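Local coordinates for De novo designed switch protein caging a hemagglutinin binder (sCageHA267_1S) (Synthetic construct, PDB 7CBC) that probably acts as a biosensor switch, keeping a fused influenza hemagglutinin binder caged against a designed helical bundle, at residues I53-E56 with I57-V60; K256-S259 with K260-V263. All blocks are in the same frame, centred on the assembly; numbering follows the deposited sequence.

How the contacts relate
Both contacts lie within single helices of the six-helix bundle, in series along the chain: contact 1 on the second helix, 50-93, and contact 2 on the sixth, 245-268. Their centres are 25 Å apart and their nearest atoms about 12 Å, so they do not touch. Helix 3-46 connects them indirectly: Leu36, Leu40 and Leu43 meet residues of 53-60, whereas Glu35 and Leu38 meet residues of 256-263. Contact 1 sits nearer one end of the bundle. Contact 2 lies on the last and shortest helix of the bundle, probably the releasable latch, which precedes the small C-terminal domain crosslinked by Cys275-Cys301 and probably forming the hemagglutinin binder.

Contact 1: I53-E56 with I57-V60; sequences IRDE and IKEV
Ile57 sits over the carbonyl oxygen of Ile53 and beside the guanidinium of Arg54, and its branches can be followed outward one atom at a time. CB starts 3.3 Å from Ile53 O, the carbonyl that accepts the Ile57 N-H at 2.9 Å. CG1 stands anti to the carbonyl carbon and beside the backbone N (chi1 -72°), which keeps it close to that same oxygen, at 3.2 Å from Ile53 O. The other branch, CG2, stands anti to the backbone N, and Arg54 NH1 sits against the fork of CB, CG1 and CG2, 3.4 Å from Ile57 CG2. CD1, swung out by a chi2 of -80°, touches neither Ile53 O nor Arg54 NH1; the side chain as a whole meets Leu40 of helix 3-46 and Ile134, Val137 and Glu138 of helix 99-142.

Arg54 reaches Ile57 because its chain is bent at both chi2 and chi3. Ile57 CG1 lies in the guanidinium plane at its edge, with CB near that plane. Arg54 NH2 forms a salt bridge with Glu138, so the aliphatic contact flanks an ion pair tying helix 50-93 to helix 99-142.

On the outward side, Asp55 and Lys58 run alongside each other, yet Asp55 OD1 and Lys58 NZ remain 4.0 Å apart, a long salt bridge. Glu56, which also touches Leu43 of helix 3-46, brings OE1 to 4.2 Å from Glu59 OE1, like charge to like. Backbone i to i+4 bonds, such as Val60 N to Glu56 O at 3.0 Å, hold the helical turn on which these side chains stand. Anchoring thus probably comes mainly from Ile57 and the Arg54-Glu138 bridge; the loose Asp55-Lys58 pair probably adds little, and the neighbouring glutamates would be expected to raise each other's proton affinity slightly.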
ATOM      1  N   ILE A  53      26.084   6.684  22.051  1.00 56.31           N
ATOM      2  CA  ILE A  53      24.669   6.800  21.726  1.00 54.39           C
ATOM      3  C   ILE A  53      24.455   7.760  20.566  1.00 54.93           C
ATOM      4  O   ILE A  53      23.579   7.537  19.723  1.00 55.42           O
ATOM      5  CB  ILE A  53      23.864   7.220  22.970  1.00 59.12           C
ATOM      6  CG1 ILE A  53      24.375   8.556  23.523  1.00 57.51           C
ATOM      7  CG2 ILE A  53      23.918   6.114  24.027  1.00 58.42           C
ATOM      8  CD1 ILE A  53      23.434   9.220  24.509  1.00 53.05           C
ATOM      9  N   ARG A  54      25.254   8.823  20.476  1.00 53.51           N
ATOM     10  CA  ARG A  54      25.098   9.723  19.341  1.00 55.27           C
ATOM     11  C   ARG A  54      25.513   9.052  18.036  1.00 55.11           C
ATOM     12  O   ARG A  54      24.959   9.372  16.980  1.00 56.33           O
ATOM     13  CB  ARG A  54      25.895  11.006  19.557  1.00 56.61           C
ATOM     14  CG  ARG A  54      25.594  11.714  20.879  1.00 65.42           C
ATOM     15  CD  ARG A  54      24.097  11.952  21.101  1.00 65.45           C
ATOM     16  NE  ARG A  54      23.510  12.831  20.089  1.00 63.46           N
ATOM     17  CZ  ARG A  54      22.574  12.459  19.222  1.00 58.95           C
ATOM     18  NH1 ARG A  54      22.103  11.220  19.241  1.00 58.73           N
ATOM     19  NH2 ARG A  54      22.104  13.329  18.338  1.00 59.20           N
ATOM     20  N   ASP A  55      26.462   8.112  18.095  1.00 57.12           N
ATOM     21  CA  ASP A  55      26.912   7.405  16.898  1.00 53.38           C
ATOM     22  C   ASP A  55      25.874   6.396  16.425  1.00 51.33           C
ATOM     23  O   ASP A  55      25.668   6.225  15.217  1.00 47.89           O
ATOM     24  CB  ASP A  55      28.243   6.694  17.170  1.00 56.18           C
ATOM     25  CG  ASP A  55      29.442   7.625  17.067  1.00 58.98           C
ATOM     26  OD1 ASP A  55      29.421   8.525  16.197  1.00 59.92           O
ATOM     27  OD2 ASP A  55      30.409   7.444  17.851  1.00 64.46           O
ATOM     28  N   GLU A  56      25.228   5.700  17.363  1.00 49.33           N
ATOM     29  CA  GLU A  56      24.248   4.697  16.974  1.00 51.04           C
ATOM     30  C   GLU A  56      22.937   5.347  16.553  1.00 49.73           C
ATOM     31  O   GLU A  56      22.242   4.831  15.672  1.00 44.44           O
ATOM     32  CB  GLU A  56      24.029   3.702  18.110  1.00 50.00           C
ATOM     33  CG  GLU A  56      25.300   2.997  18.539  1.00 54.16           C
ATOM     34  CD  GLU A  56      25.270   1.510  18.215  1.00 64.64           C
ATOM     35  OE1 GLU A  56      24.592   1.148  17.229  1.00 57.04           O
ATOM     36  OE2 GLU A  56      25.939   0.735  18.930  1.00 62.49           O
ATOM     37  N   ILE A  57      22.581   6.475  17.169  1.00 45.49           N
ATOM     38  CA  ILE A  57      21.445   7.254  16.684  1.00 47.92           C
ATOM     39  C   ILE A  57      21.691   7.712  15.249  1.00 49.72           C
ATOM     40  O   ILE A  57      20.836   7.540  14.372  1.00 39.54           O
ATOM     41  CB  ILE A  57      21.163   8.444  17.618  1.00 46.71           C
ATOM     42  CG1 ILE A  57      20.557   7.958  18.939  1.00 50.39           C
ATOM     43  CG2 ILE A  57      20.235   9.456  16.949  1.00 47.33           C
ATOM     44  CD1 ILE A  57      19.097   7.649  18.867  1.00 42.06           C
ATOM     45  N   LYS A  58      22.870   8.288  14.984  1.00 48.04           N
ATOM     46  CA  LYS A  58      23.186   8.713  13.622  1.00 47.51           C
ATOM     47  C   LYS A  58      23.099   7.546  12.641  1.00 46.44           C
ATOM     48  O   LYS A  58      22.599   7.702  11.518  1.00 43.92           O
ATOM     49  CB  LYS A  58      24.581   9.339  13.566  1.00 49.72           C
ATOM     50  CG  LYS A  58      24.975   9.831  12.163  1.00 48.95           C
ATOM     51  CD  LYS A  58      26.486   9.969  11.986  1.00 54.79           C
ATOM     52  CE  LYS A  58      27.165  10.399  13.291  1.00 58.70           C
ATOM     53  NZ  LYS A  58      28.553  10.930  13.122  1.00 59.68           N
ATOM     54  N   GLU A  59      23.580   6.368  13.048  1.00 39.83           N
ATOM     55  CA  GLU A  59      23.624   5.244  12.131  1.00 45.49           C
ATOM     56  C   GLU A  59      22.231   4.684  11.856  1.00 45.24           C
ATOM     57  O   GLU A  59      21.967   4.232  10.745  1.00 37.55           O
ATOM     58  CB  GLU A  59      24.547   4.150  12.669  1.00 49.02           C
ATOM     59  CG  GLU A  59      24.936   3.106  11.623  1.00 54.33           C
ATOM     60  CD  GLU A  59      24.506   1.692  11.998  1.00 62.20           C
ATOM     61  OE1 GLU A  59      23.871   1.519  13.065  1.00 56.76           O
ATOM     62  OE2 GLU A  59      24.798   0.750  11.220  1.00 65.98           O
ATOM     63  N   VAL A  60      21.332   4.697  12.839  1.00 39.50           N
ATOM     64  CA  VAL A  60      19.978   4.265  12.529  1.00 39.83           C
ATOM     65  C   VAL A  60      19.255   5.346  11.735  1.00 42.29           C
ATOM     66  O   VAL A  60      18.412   5.039  10.883  1.00 39.07           O
ATOM     67  CB  VAL A  60      19.214   3.876  13.808  1.00 40.01           C
ATOM     68  CG1 VAL A  60      19.026   5.076  14.700  1.00 44.88           C
ATOM     69  CG2 VAL A  60      17.876   3.240  13.483  1.00 31.87           C
TER

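Contact 2: K256-S259 with K260-V263; sequences KRES and KRIV
Glu258 and Arg261, three residues apart on helix 245-268, form a side-on salt bridge in which two arginine nitrogens converge on one oxygen. Arg261 NE reaches Glu258 OE2 at 3.0 Å and Arg261 NH2 reaches the same OE2 at 3.1 Å. Both bonds run close to the guanidinium plane, but NE meets the oxygen from above the carboxylate plane and NH2 nearly along its C-O axis; the two planes are 62° apart. The Glu258 chain leaves anti to the backbone N (chi1 -171°) and then bends at chi2, which brings OE2 to the edge of the Arg261 guanidinium. The arginine bends at chi3, laying one guanidinium face across Arg257 O, 3.9 Å from its plane.

Lys260, bent at chi2 and chi3 (112°), curls with CG 3.2 Å from Lys256 O. Glu258 CG also touches Ile262 CD1 at 3.8 Å, the two side chains crossing at about a right angle. An alanine here would remove the carboxylate and is likely to leave the Arg261 guanidinium without its anion and freer to turn, with Ile262 CD1 losing a methylene neighbour.

Ser259 is buried against Leu228 and Leu231 of helix 195-239 and Leu38 of helix 3-46, its OG satisfied by Gln34 NE2 and Ser255 O. An i to i+3 ion pair, with a small polar residue and aliphatic groups facing neighbouring helices, is typical of an amphipathic helix packed in a bundle, here a designed one.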
ATOM      1  N   LYS A 256       8.689  -7.553  19.447  1.00 43.92           N
ATOM      2  CA  LYS A 256       9.138  -8.084  18.164  1.00 44.48           C
ATOM      3  C   LYS A 256       8.191  -9.169  17.656  1.00 49.02           C
ATOM      4  O   LYS A 256       7.867  -9.213  16.461  1.00 48.67           O
ATOM      5  CB  LYS A 256      10.571  -8.603  18.281  1.00 47.10           C
ATOM      6  CG  LYS A 256      11.294  -8.719  16.949  1.00 49.37           C
ATOM      7  CD  LYS A 256      12.797  -8.917  17.121  1.00 47.06           C
ATOM      8  CE  LYS A 256      13.509  -8.825  15.769  1.00 51.60           C
ATOM      9  NZ  LYS A 256      13.805  -7.412  15.367  1.00 47.14           N
ATOM     10  N   ARG A 257       7.699 -10.030  18.554  1.00 50.69           N
ATOM     11  CA  ARG A 257       6.778 -11.086  18.137  1.00 48.26           C
ATOM     12  C   ARG A 257       5.482 -10.513  17.579  1.00 45.12           C
ATOM     13  O   ARG A 257       4.966 -11.006  16.568  1.00 44.34           O
ATOM     14  CB  ARG A 257       6.470 -12.022  19.306  1.00 51.31           C
ATOM     15  CG  ARG A 257       7.599 -12.967  19.693  1.00 52.90           C
ATOM     16  CD  ARG A 257       7.102 -14.019  20.680  1.00 54.28           C
ATOM     17  NE  ARG A 257       6.342 -13.441  21.792  1.00 48.35           N
ATOM     18  CZ  ARG A 257       6.871 -13.072  22.955  1.00 52.63           C
ATOM     19  NH1 ARG A 257       8.176 -13.203  23.167  1.00 48.42           N
ATOM     20  NH2 ARG A 257       6.092 -12.564  23.907  1.00 49.60           N
ATOM     21  N   GLU A 258       4.932  -9.478  18.225  1.00 42.83           N
ATOM     22  CA  GLU A 258       3.661  -8.928  17.757  1.00 47.29           C
ATOM     23  C   GLU A 258       3.849  -8.106  16.486  1.00 42.95           C
ATOM     24  O   GLU A 258       2.980  -8.114  15.606  1.00 41.71           O
ATOM     25  CB  GLU A 258       3.000  -8.092  18.853  1.00 46.12           C
ATOM     26  CG  GLU A 258       1.548  -7.655  18.548  1.00 42.93           C
ATOM     27  CD  GLU A 258       0.550  -8.816  18.479  1.00 45.28           C
ATOM     28  OE1 GLU A 258      -0.507  -8.656  17.826  1.00 45.82           O
ATOM     29  OE2 GLU A 258       0.816  -9.885  19.077  1.00 45.51           O
ATOM     30  N   SER A 259       4.974  -7.394  16.368  1.00 43.77           N
ATOM     31  CA  SER A 259       5.293  -6.718  15.113  1.00 41.58           C
ATOM     32  C   SER A 259       5.308  -7.699  13.948  1.00 41.62           C
ATOM     33  O   SER A 259       4.804  -7.392  12.861  1.00 40.75           O
ATOM     34  CB  SER A 259       6.642  -6.001  15.216  1.00 40.83           C
ATOM     35  OG  SER A 259       6.533  -4.829  15.997  1.00 38.90           O
ATOM     36  N   LYS A 260       5.881  -8.888  14.154  1.00 40.03           N
ATOM     37  CA  LYS A 260       5.881  -9.876  13.084  1.00 43.23           C
ATOM     38  C   LYS A 260       4.471 -10.378  12.802  1.00 44.93           C
ATOM     39  O   LYS A 260       4.122 -10.622  11.642  1.00 38.65           O
ATOM     40  CB  LYS A 260       6.831 -11.027  13.428  1.00 45.20           C
ATOM     41  CG  LYS A 260       8.300 -10.590  13.601  1.00 43.94           C
ATOM     42  CD  LYS A 260       8.774  -9.634  12.474  1.00 49.43           C
ATOM     43  CE  LYS A 260       9.056  -8.199  12.993  1.00 51.64           C
ATOM     44  NZ  LYS A 260       9.285  -7.159  11.916  1.00 42.24           N
ATOM     45  N   ARG A 261       3.633 -10.490  13.838  1.00 39.62           N
ATOM     46  CA  ARG A 261       2.254 -10.912  13.627  1.00 43.36           C
ATOM     47  C   ARG A 261       1.439  -9.840  12.911  1.00 43.68           C
ATOM     48  O   ARG A 261       0.534 -10.167  12.136  1.00 36.79           O
ATOM     49  CB  ARG A 261       1.606 -11.276  14.960  1.00 40.41           C
ATOM     50  CG  ARG A 261       2.061 -12.624  15.482  1.00 43.62           C
ATOM     51  CD  ARG A 261       1.133 -13.158  16.551  1.00 45.08           C
ATOM     52  NE  ARG A 261       1.401 -12.536  17.841  1.00 47.85           N
ATOM     53  CZ  ARG A 261       2.297 -12.986  18.714  1.00 49.80           C
ATOM     54  NH1 ARG A 261       3.016 -14.068  18.436  1.00 53.19           N
ATOM     55  NH2 ARG A 261       2.479 -12.350  19.861  1.00 47.00           N
ATOM     56  N   ILE A 262       1.737  -8.566  13.167  1.00 42.35           N
ATOM     57  CA  ILE A 262       1.036  -7.477  12.497  1.00 36.53           C
ATOM     58  C   ILE A 262       1.428  -7.422  11.026  1.00 40.86           C
ATOM     59  O   ILE A 262       0.567  -7.390  10.135  1.00 37.54           O
ATOM     60  CB  ILE A 262       1.323  -6.152  13.225  1.00 36.85           C
ATOM     61  CG1 ILE A 262       0.453  -6.045  14.483  1.00 33.92           C
ATOM     62  CG2 ILE A 262       1.130  -4.962  12.295  1.00 31.90           C
ATOM     63  CD1 ILE A 262       1.088  -5.225  15.610  1.00 36.70           C
ATOM     64  N   VAL A 263       2.733  -7.430  10.750  1.00 35.91           N
ATOM     65  CA  VAL A 263       3.204  -7.497   9.370  1.00 33.16           C
ATOM     66  C   VAL A 263       2.611  -8.716   8.666  1.00 41.88           C
ATOM     67  O   VAL A 263       2.165  -8.639   7.508  1.00 34.37           O
ATOM     68  CB  VAL A 263       4.743  -7.509   9.343  1.00 34.41           C
ATOM     69  CG1 VAL A 263       5.261  -7.736   7.940  1.00 40.00           C
ATOM     70  CG2 VAL A 263       5.292  -6.208   9.908  1.00 33.93           C
TER